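Local atomic coordinates of protein-glutamine gamma-glutamyltransferase 2 (Pagrus major, PDB entry 1G0D), a protein that probably catalyses the calcium-dependent joining of peptide-bound glutamine to primary amines such as protein lysine side chains, so cross-linking or aminating proteins. Residues 12-23 with 32-43; 217-225 with 356-367. One frame throughout, in Å; residues are numbered along the deposited sequence.

How the contacts relate
The two contacts follow one another along the chain, contact 1 closing before contact 2 opens. Contact 1 belongs to the N-terminal domain, where helix 15-21 lies against strands 33-35 and 40-46, edge and inner members of two different beta sheets. Contact 2 belongs to the catalytic core, where the end of helix 212-223 meets the loop between strands 350-355 and 368-372, next to the active-site Asp-355. Their centres are about 35 Å apart and their nearest atoms about 13 Å. Arg-36, in segment 32-43 but not touching 12-23, forms a salt bridge with Asp-141 and a hydrogen bond to the carbonyl of Ser-210, and so joins the N-terminal domain to the region leading into contact 2.

Contact 1. Residues 12-23 with 32-43; sequences NGRSHENNLAHR and LIVRRGQPFSIT
The ring of His-22 lies between Val-34 and Gln-38. CG2 of Val-34 sits 3.8 Å from the ring centroid, almost on its normal, in a CH-pi contact; over the opposite face the Gln-38 amide is stacked, its plane only 12° from that of the ring. Gln-38 leaves the backbone with CG anti to N (chi1 -174°) and continues extended, which carries its amide across the ring to the end of helix 15-21, where NE2 donates to Ala-21 O at 2.8 Å, from above the carbonyl plane. At the ring's edge NE2 of His-22 makes a weak hydrogen bond to Pro-39 O.

Arg-35 reaches the same helix end with its guanidinium edge: NE meets His-22 O at 2.7 Å and NH2 meets Arg-23 O at 2.8 Å, both oxygens in the guanidinium plane. Arg-23, at positive phi, is the C-prime residue of the Schellman motif closing the helix, and a water joins its NH1 to Gln-38 OE1.

One turn back, the Asn-18 amide faces the backbone of Ser-41, accepting from Ser-41 N through OD1 at 3.0 Å and donating through ND2 to Ser-41 O at 2.9 Å, while CB of Asn-18 rests on CD1 of Leu-32. Asn-19 turns to the other strand: OD1 accepts from Ile-33 N at 3.0 Å, and ND2 is held by the carbonyls of Asp-28 and Arg-31. Asn-12 and Thr-43 pair as antiparallel strand neighbours through two backbone hydrogen bonds.

Side-chain amides thus tie one short helix to strands of two sheets. At the C-terminal end of the helix, the Arg-35 guanidinium and the Gln-38 amide supply N-H groups to last-turn and following carbonyls, and the positive charge of Arg-35 probably also interacts favourably with the negative end of the helix dipole.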
loop_
_atom_site.group_PDB
_atom_site.type_symbol
_atom_site.label_atom_id
_atom_site.label_comp_id
_atom_site.label_asym_id
_atom_site.label_seq_id
_atom_site.Cartn_x
_atom_site.Cartn_y
_atom_site.Cartn_z
ATOM N N ASN A 12 16.518 -3.037 35.226
ATOM C CA ASN A 12 15.084 -3.082 34.942
ATOM C C ASN A 12 14.735 -2.007 33.943
ATOM O O ASN A 12 14.869 -0.825 34.266
ATOM C CB ASN A 12 14.317 -2.819 36.203
ATOM C CG ASN A 12 12.926 -3.359 36.138
ATOM O OD1 ASN A 12 12.278 -3.363 35.071
ATOM N ND2 ASN A 12 12.434 -3.833 37.283
ATOM N N GLY A 13 14.289 -2.423 32.747
ATOM C CA GLY A 13 13.970 -1.499 31.672
ATOM C C GLY A 13 12.629 -0.822 31.788
ATOM O O GLY A 13 12.319 0.077 31.035
ATOM N N ARG A 14 11.835 -1.262 32.747
ATOM C CA ARG A 14 10.509 -0.721 32.958
ATOM C C ARG A 14 9.800 -0.570 31.606
ATOM O O ARG A 14 9.393 0.524 31.230
ATOM C CB ARG A 14 10.621 0.618 33.695
ATOM C CG ARG A 14 11.701 0.641 34.831
ATOM C CD ARG A 14 11.638 1.853 35.791
ATOM N NE ARG A 14 10.773 2.936 35.315
ATOM C CZ ARG A 14 9.546 3.160 35.770
ATOM N NH1 ARG A 14 9.009 2.394 36.717
ATOM N NH2 ARG A 14 8.835 4.135 35.256
ATOM N N SER A 15 9.634 -1.680 30.893
ATOM C CA SER A 15 9.000 -1.656 29.590
ATOM C C SER A 15 7.511 -1.439 29.579
ATOM O O SER A 15 6.985 -0.887 28.631
ATOM C CB SER A 15 9.280 -2.931 28.843
ATOM O OG SER A 15 9.197 -4.014 29.721
ATOM N N HIS A 16 6.811 -1.903 30.596
ATOM C CA HIS A 16 5.368 -1.696 30.633
ATOM C C HIS A 16 5.076 -0.191 30.661
ATOM O O HIS A 16 4.098 0.296 30.086
ATOM C CB HIS A 16 4.805 -2.333 31.892
ATOM C CG HIS A 16 4.438 -3.764 31.723
ATOM N ND1 HIS A 16 5.352 -4.788 31.858
ATOM C CD2 HIS A 16 3.265 -4.347 31.397
ATOM C CE1 HIS A 16 4.759 -5.941 31.618
ATOM N NE2 HIS A 16 3.488 -5.703 31.337
ATOM N N GLU A 17 5.952 0.529 31.352
ATOM C CA GLU A 17 5.835 1.958 31.528
ATOM C C GLU A 17 6.418 2.759 30.374
ATOM O O GLU A 17 5.742 3.612 29.801
ATOM C CB GLU A 17 6.512 2.340 32.848
ATOM C CG GLU A 17 5.892 1.638 34.066
ATOM C CD GLU A 17 6.685 0.417 34.582
ATOM O OE1 GLU A 17 7.326 -0.288 33.766
ATOM O OE2 GLU A 17 6.656 0.165 35.816
ATOM N N ASN A 18 7.675 2.496 30.037
ATOM C CA ASN A 18 8.331 3.220 28.952
ATOM C C ASN A 18 7.558 2.992 27.673
ATOM O O ASN A 18 7.292 3.936 26.924
ATOM C CB ASN A 18 9.771 2.736 28.792
ATOM C CG ASN A 18 10.703 3.286 29.889
ATOM O OD1 ASN A 18 10.637 4.453 30.229
ATOM N ND2 ASN A 18 11.568 2.450 30.421
ATOM N N ASN A 19 7.171 1.740 27.439
ATOM C CA ASN A 19 6.436 1.358 26.239
ATOM C C ASN A 19 5.088 2.037 26.134
ATOM O O ASN A 19 4.615 2.283 25.023
ATOM C CB ASN A 19 6.247 -0.147 26.185
ATOM C CG ASN A 19 7.535 -0.877 25.836
ATOM O OD1 ASN A 19 8.621 -0.310 25.919
ATOM N ND2 ASN A 19 7.415 -2.153 25.436
ATOM N N LEU A 20 4.471 2.340 27.283
ATOM C CA LEU A 20 3.175 3.016 27.287
ATOM C C LEU A 20 3.418 4.444 26.848
ATOM O O LEU A 20 2.685 4.973 26.013
ATOM C CB LEU A 20 2.537 3.026 28.681
ATOM C CG LEU A 20 1.011 2.762 28.828
ATOM C CD1 LEU A 20 0.434 3.707 29.872
ATOM C CD2 LEU A 20 0.237 2.893 27.504
ATOM N N ALA A 21 4.470 5.045 27.391
ATOM C CA ALA A 21 4.822 6.415 27.084
ATOM C C ALA A 21 5.326 6.625 25.654
ATOM O O ALA A 21 5.229 7.715 25.091
ATOM C CB ALA A 21 5.876 6.892 28.079
ATOM N N HIS A 22 5.879 5.583 25.068
ATOM C CA HIS A 22 6.395 5.727 23.738
ATOM C C HIS A 22 5.461 5.191 22.658
ATOM O O HIS A 22 5.845 5.103 21.493
ATOM C CB HIS A 22 7.766 5.066 23.661
ATOM C CG HIS A 22 8.817 5.769 24.467
ATOM N ND1 HIS A 22 9.778 6.572 23.896
ATOM C CD2 HIS A 22 9.067 5.782 25.796
ATOM C CE1 HIS A 22 10.574 7.052 24.834
ATOM N NE2 HIS A 22 10.166 6.587 25.997
ATOM N N ARG A 23 4.237 4.840 23.028
ATOM C CA ARG A 23 3.285 4.325 22.044
ATOM C C ARG A 23 3.839 3.120 21.294
ATOM O O ARG A 23 3.709 3.033 20.058
ATOM C CB ARG A 23 2.933 5.413 21.028
ATOM C CG ARG A 23 2.871 6.795 21.630
ATOM C CD ARG A 23 2.558 7.834 20.593
ATOM N NE ARG A 23 1.887 9.014 21.146
ATOM C CZ ARG A 23 2.514 10.076 21.672
ATOM N NH1 ARG A 23 3.849 10.141 21.740
ATOM N NH2 ARG A 23 1.802 11.115 22.079
ATOM N N LEU A 32 11.642 -3.678 26.190
ATOM C CA LEU A 32 11.708 -2.239 26.001
ATOM C C LEU A 32 11.792 -1.825 24.545
ATOM O O LEU A 32 12.783 -2.087 23.884
ATOM C CB LEU A 32 12.909 -1.668 26.767
ATOM C CG LEU A 32 13.147 -0.150 26.772
ATOM C CD1 LEU A 32 12.021 0.596 27.475
ATOM C CD2 LEU A 32 14.446 0.134 27.485
ATOM N N ILE A 33 10.724 -1.205 24.041
ATOM C CA ILE A 33 10.663 -0.696 22.672
ATOM C C ILE A 33 10.354 0.806 22.813
ATOM O O ILE A 33 9.264 1.220 23.198
ATOM C CB ILE A 33 9.581 -1.381 21.879
ATOM C CG1 ILE A 33 9.735 -2.893 22.014
ATOM C CG2 ILE A 33 9.666 -0.900 20.456
ATOM C CD1 ILE A 33 8.555 -3.680 21.554
ATOM N N VAL A 34 11.337 1.603 22.447
ATOM C CA VAL A 34 11.328 3.043 22.617
ATOM C C VAL A 34 11.310 3.866 21.307
ATOM O O VAL A 34 11.650 3.332 20.275
ATOM C CB VAL A 34 12.598 3.270 23.496
ATOM C CG1 VAL A 34 13.546 4.313 22.902
ATOM C CG2 VAL A 34 12.169 3.486 24.936
ATOM N N ARG A 35 10.896 5.138 21.325
ATOM C CA ARG A 35 10.929 5.994 20.110
ATOM C C ARG A 35 11.991 7.101 20.351
ATOM O O ARG A 35 12.211 7.490 21.492
ATOM C CB ARG A 35 9.554 6.605 19.828
ATOM C CG ARG A 35 8.466 5.550 19.691
ATOM C CD ARG A 35 7.220 6.068 19.002
ATOM N NE ARG A 35 6.236 5.003 18.802
ATOM C CZ ARG A 35 5.943 4.406 17.631
ATOM N NH1 ARG A 35 6.567 4.728 16.502
ATOM N NH2 ARG A 35 4.980 3.492 17.583
ATOM N N ARG A 36 12.655 7.592 19.303
ATOM C CA ARG A 36 13.731 8.592 19.445
ATOM C C ARG A 36 13.378 10.018 19.810
ATOM O O ARG A 36 12.300 10.491 19.517
ATOM C CB ARG A 36 14.592 8.625 18.177
ATOM C CG ARG A 36 13.963 9.305 17.018
ATOM C CD ARG A 36 14.604 8.867 15.684
ATOM N NE ARG A 36 14.211 9.755 14.574
ATOM C CZ ARG A 36 14.869 9.867 13.418
ATOM N NH1 ARG A 36 15.955 9.152 13.193
ATOM N NH2 ARG A 36 14.479 10.749 12.505
ATOM N N GLY A 37 14.309 10.707 20.451
ATOM C CA GLY A 37 14.075 12.085 20.831
ATOM C C GLY A 37 13.247 12.235 22.092
ATOM O O GLY A 37 12.999 13.354 22.542
ATOM N N GLN A 38 12.828 11.103 22.663
ATOM C CA GLN A 38 12.003 11.037 23.875
ATOM C C GLN A 38 12.752 10.198 24.930
ATOM O O GLN A 38 13.166 9.071 24.672
ATOM C CB GLN A 38 10.666 10.388 23.517
ATOM C CG GLN A 38 9.639 10.380 24.616
ATOM C CD GLN A 38 8.345 9.707 24.200
ATOM O OE1 GLN A 38 7.919 9.844 23.057
ATOM N NE2 GLN A 38 7.712 8.968 25.130
ATOM N N PRO A 39 12.890 10.719 26.150
ATOM C CA PRO A 39 13.603 9.988 27.191
ATOM C C PRO A 39 12.931 8.750 27.719
ATOM O O PRO A 39 11.712 8.621 27.648
ATOM C CB PRO A 39 13.768 11.024 28.289
ATOM C CG PRO A 39 12.554 11.873 28.142
ATOM C CD PRO A 39 12.360 11.991 26.650
ATOM N N PHE A 40 13.733 7.828 28.247
ATOM C CA PHE A 40 13.183 6.623 28.843
ATOM C C PHE A 40 13.910 6.327 30.170
ATOM O O PHE A 40 15.077 6.661 30.312
ATOM C CB PHE A 40 13.183 5.430 27.840
ATOM C CG PHE A 40 14.533 5.067 27.223
ATOM C CD1 PHE A 40 15.035 5.762 26.129
ATOM C CD2 PHE A 40 15.266 3.971 27.699
ATOM C CE1 PHE A 40 16.256 5.375 25.522
ATOM C CE2 PHE A 40 16.466 3.585 27.107
ATOM C CZ PHE A 40 16.957 4.295 26.017
ATOM N N SER A 41 13.214 5.764 31.165
ATOM C CA SER A 41 13.842 5.492 32.467
ATOM C C SER A 41 13.878 4.032 32.865
ATOM O O SER A 41 12.861 3.354 32.860
ATOM C CB SER A 41 13.130 6.247 33.571
ATOM O OG SER A 41 12.986 7.592 33.221
ATOM N N ILE A 42 15.056 3.574 33.252
ATOM C CA ILE A 42 15.258 2.194 33.644
ATOM C C ILE A 42 15.901 2.251 35.013
ATOM O O ILE A 42 16.346 3.314 35.422
ATOM C CB ILE A 42 16.192 1.475 32.606
ATOM C CG1 ILE A 42 17.600 2.083 32.633
ATOM C CG2 ILE A 42 15.605 1.642 31.151
ATOM C CD1 ILE A 42 18.700 1.174 32.060
ATOM N N THR A 43 15.951 1.140 35.733
ATOM C CA THR A 43 16.569 1.150 37.059
ATOM C C THR A 43 17.642 0.089 37.245
ATOM O O THR A 43 17.596 -0.958 36.629
ATOM C CB THR A 43 15.553 0.900 38.154
ATOM O OG1 THR A 43 14.630 -0.116 37.723
ATOM C CG2 THR A 43 14.826 2.172 38.485
HETATM O O HOH W 1 6.292 9.114 21.075
#

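Contact 2. Residues 217-225 with 356-367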
loop_
_atom_site.group_PDB
_atom_site.type_symbol
_atom_site.label_atom_id
_atom_site.label_comp_id
_atom_site.label_asym_id
_atom_site.label_seq_id
_atom_site.Cartn_x
_atom_site.Cartn_y
_atom_site.Cartn_z
ATOM N N ARG A 217 13.402 4.739 1.269
ATOM C CA ARG A 217 13.851 4.299 -0.046
ATOM C C ARG A 217 14.308 2.816 0.021
ATOM O O ARG A 217 14.126 2.056 -0.928
ATOM C CB ARG A 217 14.980 5.226 -0.553
ATOM C CG ARG A 217 15.853 4.637 -1.658
ATOM C CD ARG A 217 16.344 5.686 -2.681
ATOM N NE ARG A 217 15.395 5.761 -3.783
ATOM C CZ ARG A 217 15.681 5.723 -5.085
ATOM N NH1 ARG A 217 14.698 5.804 -5.956
ATOM N NH2 ARG A 217 16.910 5.630 -5.530
ATOM N N THR A 218 14.888 2.403 1.146
ATOM C CA THR A 218 15.328 1.023 1.308
ATOM C C THR A 218 14.147 0.064 1.440
ATOM O O THR A 218 14.130 -0.968 0.813
ATOM C CB THR A 218 16.186 0.888 2.526
ATOM O OG1 THR A 218 17.322 1.740 2.375
ATOM C CG2 THR A 218 16.629 -0.535 2.705
ATOM N N ILE A 219 13.160 0.401 2.259
ATOM C CA ILE A 219 11.986 -0.452 2.421
ATOM C C ILE A 219 11.250 -0.540 1.102
ATOM O O ILE A 219 10.861 -1.610 0.677
ATOM C CB ILE A 219 11.026 0.119 3.479
ATOM C CG1 ILE A 219 11.641 -0.027 4.865
ATOM C CG2 ILE A 219 9.715 -0.614 3.443
ATOM C CD1 ILE A 219 12.086 -1.453 5.163
ATOM N N THR A 220 11.052 0.588 0.440
ATOM C CA THR A 220 10.341 0.556 -0.824
ATOM C C THR A 220 11.029 -0.355 -1.841
ATOM O O THR A 220 10.377 -1.033 -2.656
ATOM C CB THR A 220 10.237 1.945 -1.378
ATOM O OG1 THR A 220 9.422 2.708 -0.499
ATOM C CG2 THR A 220 9.573 1.950 -2.715
ATOM N N ALA A 221 12.356 -0.394 -1.772
ATOM C CA ALA A 221 13.135 -1.205 -2.698
ATOM C C ALA A 221 13.076 -2.703 -2.407
ATOM O O ALA A 221 13.081 -3.525 -3.335
ATOM C CB ALA A 221 14.572 -0.720 -2.702
ATOM N N MET A 222 13.001 -3.064 -1.130
ATOM C CA MET A 222 12.970 -4.476 -0.735
ATOM C C MET A 222 11.631 -5.194 -0.881
ATOM O O MET A 222 11.589 -6.432 -0.957
ATOM C CB MET A 222 13.449 -4.609 0.701
ATOM C CG MET A 222 14.916 -4.271 0.862
ATOM S SD MET A 222 15.944 -5.702 0.493
ATOM C CE MET A 222 14.918 -7.054 1.298
ATOM N N VAL A 223 10.540 -4.430 -0.912
ATOM C CA VAL A 223 9.213 -5.034 -1.026
ATOM C C VAL A 223 9.029 -5.884 -2.262
ATOM O O VAL A 223 8.434 -6.954 -2.188
ATOM C CB VAL A 223 8.111 -3.982 -0.962
ATOM C CG1 VAL A 223 6.731 -4.630 -1.131
ATOM C CG2 VAL A 223 8.207 -3.281 0.359
ATOM N N ASN A 224 9.531 -5.426 -3.400
ATOM C CA ASN A 224 9.404 -6.232 -4.589
ATOM C C ASN A 224 10.601 -6.188 -5.514
ATOM O O ASN A 224 11.132 -7.218 -5.877
ATOM C CB ASN A 224 8.158 -5.843 -5.367
ATOM C CG ASN A 224 8.065 -6.554 -6.707
ATOM O OD1 ASN A 224 7.826 -5.943 -7.743
ATOM N ND2 ASN A 224 8.252 -7.858 -6.685
ATOM N N SER A 225 11.047 -4.998 -5.879
ATOM C CA SER A 225 12.150 -4.891 -6.820
ATOM C C SER A 225 13.358 -5.777 -6.559
ATOM O O SER A 225 13.968 -6.269 -7.522
ATOM C CB SER A 225 12.603 -3.434 -6.958
ATOM O OG SER A 225 13.593 -3.128 -6.010
ATOM N N PRO A 356 6.525 0.997 -4.512
ATOM C CA PRO A 356 7.294 -0.262 -4.493
ATOM C C PRO A 356 7.289 -1.031 -5.838
ATOM O O PRO A 356 8.178 -1.863 -6.092
ATOM C CB PRO A 356 6.643 -1.071 -3.356
ATOM C CG PRO A 356 5.598 -0.144 -2.708
ATOM C CD PRO A 356 5.285 0.907 -3.710
ATOM N N THR A 357 6.272 -0.751 -6.665
ATOM C CA THR A 357 6.104 -1.356 -7.967
ATOM C C THR A 357 7.206 -0.876 -8.895
ATOM O O THR A 357 7.324 0.328 -9.175
ATOM C CB THR A 357 4.761 -0.997 -8.564
ATOM O OG1 THR A 357 3.708 -1.376 -7.656
ATOM C CG2 THR A 357 4.576 -1.736 -9.870
ATOM N N PRO A 358 8.032 -1.815 -9.389
ATOM C CA PRO A 358 9.122 -1.405 -10.276
ATOM C C PRO A 358 8.618 -0.639 -11.479
ATOM O O PRO A 358 7.476 -0.812 -11.911
ATOM C CB PRO A 358 9.837 -2.728 -10.641
ATOM C CG PRO A 358 9.463 -3.687 -9.514
ATOM C CD PRO A 358 8.026 -3.278 -9.170
ATOM N N GLN A 359 9.472 0.235 -11.990
ATOM C CA GLN A 359 9.120 1.042 -13.128
ATOM C C GLN A 359 9.228 0.219 -14.355
ATOM O O GLN A 359 10.182 -0.549 -14.541
ATOM C CB GLN A 359 10.005 2.261 -13.283
ATOM C CG GLN A 359 9.445 3.201 -14.361
ATOM C CD GLN A 359 7.916 3.557 -14.247
ATOM O OE1 GLN A 359 7.461 4.128 -13.239
ATOM N NE2 GLN A 359 7.141 3.242 -15.310
ATOM N N GLU A 360 8.193 0.393 -15.171
ATOM C CA GLU A 360 8.002 -0.286 -16.436
ATOM C C GLU A 360 9.222 -0.887 -17.133
ATOM O O GLU A 360 9.465 -2.096 -17.059
ATOM C CB GLU A 360 7.252 0.660 -17.400
ATOM C CG GLU A 360 5.728 0.569 -17.262
ATOM C CD GLU A 360 5.112 -0.613 -18.022
ATOM O OE1 GLU A 360 5.842 -1.295 -18.776
ATOM O OE2 GLU A 360 3.895 -0.852 -17.869
ATOM N N LEU A 361 10.014 -0.022 -17.754
ATOM C CA LEU A 361 11.110 -0.488 -18.543
ATOM C C LEU A 361 12.579 -0.728 -18.121
ATOM O O LEU A 361 13.494 -0.527 -18.920
ATOM C CB LEU A 361 11.016 0.291 -19.850
ATOM C CG LEU A 361 9.843 -0.152 -20.776
ATOM C CD1 LEU A 361 8.925 -1.181 -20.118
ATOM C CD2 LEU A 361 9.011 1.057 -21.198
ATOM N N SER A 362 12.801 -1.128 -16.869
ATOM C CA SER A 362 14.128 -1.588 -16.384
ATOM C C SER A 362 13.567 -2.654 -15.507
ATOM O O SER A 362 13.204 -2.399 -14.349
ATOM C CB SER A 362 14.912 -0.606 -15.534
ATOM O OG SER A 362 16.291 -1.001 -15.578
ATOM N N ASP A 363 13.527 -3.852 -16.087
ATOM C CA ASP A 363 12.833 -4.989 -15.511
ATOM C C ASP A 363 12.868 -5.361 -14.029
ATOM O O ASP A 363 13.839 -5.915 -13.507
ATOM C CB ASP A 363 12.978 -6.226 -16.461
ATOM C CG ASP A 363 14.309 -6.979 -16.346
ATOM O OD1 ASP A 363 15.392 -6.417 -16.635
ATOM O OD2 ASP A 363 14.242 -8.179 -15.997
ATOM N N GLY A 364 11.737 -5.023 -13.392
ATOM C CA GLY A 364 11.480 -5.272 -11.983
ATOM C C GLY A 364 12.668 -4.792 -11.230
ATOM O O GLY A 364 13.088 -5.367 -10.226
ATOM N N GLU A 365 13.211 -3.703 -11.729
ATOM C CA GLU A 365 14.417 -3.201 -11.142
ATOM C C GLU A 365 14.362 -1.888 -10.410
ATOM O O GLU A 365 14.963 -1.748 -9.338
ATOM C CB GLU A 365 15.462 -3.134 -12.238
ATOM C CG GLU A 365 16.259 -4.400 -12.377
ATOM C CD GLU A 365 17.510 -4.331 -11.549
ATOM O OE1 GLU A 365 18.451 -3.621 -11.985
ATOM O OE2 GLU A 365 17.540 -4.964 -10.461
ATOM N N PHE A 366 13.638 -0.926 -10.970
ATOM C CA PHE A 366 13.592 0.390 -10.354
ATOM C C PHE A 366 12.334 0.828 -9.611
ATOM O O PHE A 366 11.339 1.161 -10.231
ATOM C CB PHE A 366 13.932 1.449 -11.410
ATOM C CG PHE A 366 15.275 1.264 -12.037
ATOM C CD1 PHE A 366 15.504 1.686 -13.337
ATOM C CD2 PHE A 366 16.307 0.671 -11.327
ATOM C CE1 PHE A 366 16.740 1.520 -13.923
ATOM C CE2 PHE A 366 17.532 0.497 -11.890
ATOM C CZ PHE A 366 17.756 0.919 -13.190
ATOM N N CYS A 367 12.398 0.855 -8.282
ATOM C CA CYS A 367 11.271 1.300 -7.472
ATOM C C CYS A 367 11.298 2.830 -7.588
ATOM O O CYS A 367 12.290 3.389 -8.107
ATOM C CB CYS A 367 11.476 0.880 -6.018
ATOM S SG CYS A 367 12.718 1.892 -5.095
HETATM O O HOH W 2 16.934 -7.109 -8.283
#
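Arg-217 passes near Cys-367, but its guanidinium is spoken for beyond it, by a salt bridge to Asp-386 and a hydrogen bond from NE to the carbonyl of Gly-369. One turn on, Thr-220 turns its methyl to the loop: CG2, anti to the backbone N, lies 3.6 Å from CA of Pro-356 and also touches SG of Cys-367, while its hydroxyl hydrogen-bonds back to Gly-216 O. That sulfur rests on the helix backbone as well, 3.9 Å from CA of Ala-221. Val-223 and the Pro-356 ring run side by side, and CB of Val-223 lies 4.0 Å from CB of Pro-356. At Asn-224 the amide crosses Pro-358 at about a right angle, OD1 coming within 3.0 Å of the ring carbon CD; its ND2 is held by Leu-232 O. Ser-225 bends its hydroxyl back onto the helix, where OG donates to a lone pair of Ala-221 O at 2.8 Å, and its CB faces the carbonyl O of Glu-365 at 3.8 Å. A water joins Ser-225 O to OE2 of Glu-365. With an alanine at Ser-225 the Ala-221 carbonyl would probably lose this hydroxyl partner, and the turn leaving the helix would be less firmly fixed, although CB could still touch the loop. The contact, made mainly by van der Waals touch, flanks the Cys-His-Asp catalytic triad of the transglutaminase core: Pro-356 directly follows Asp-355, which acts with Cys-272 and His-332.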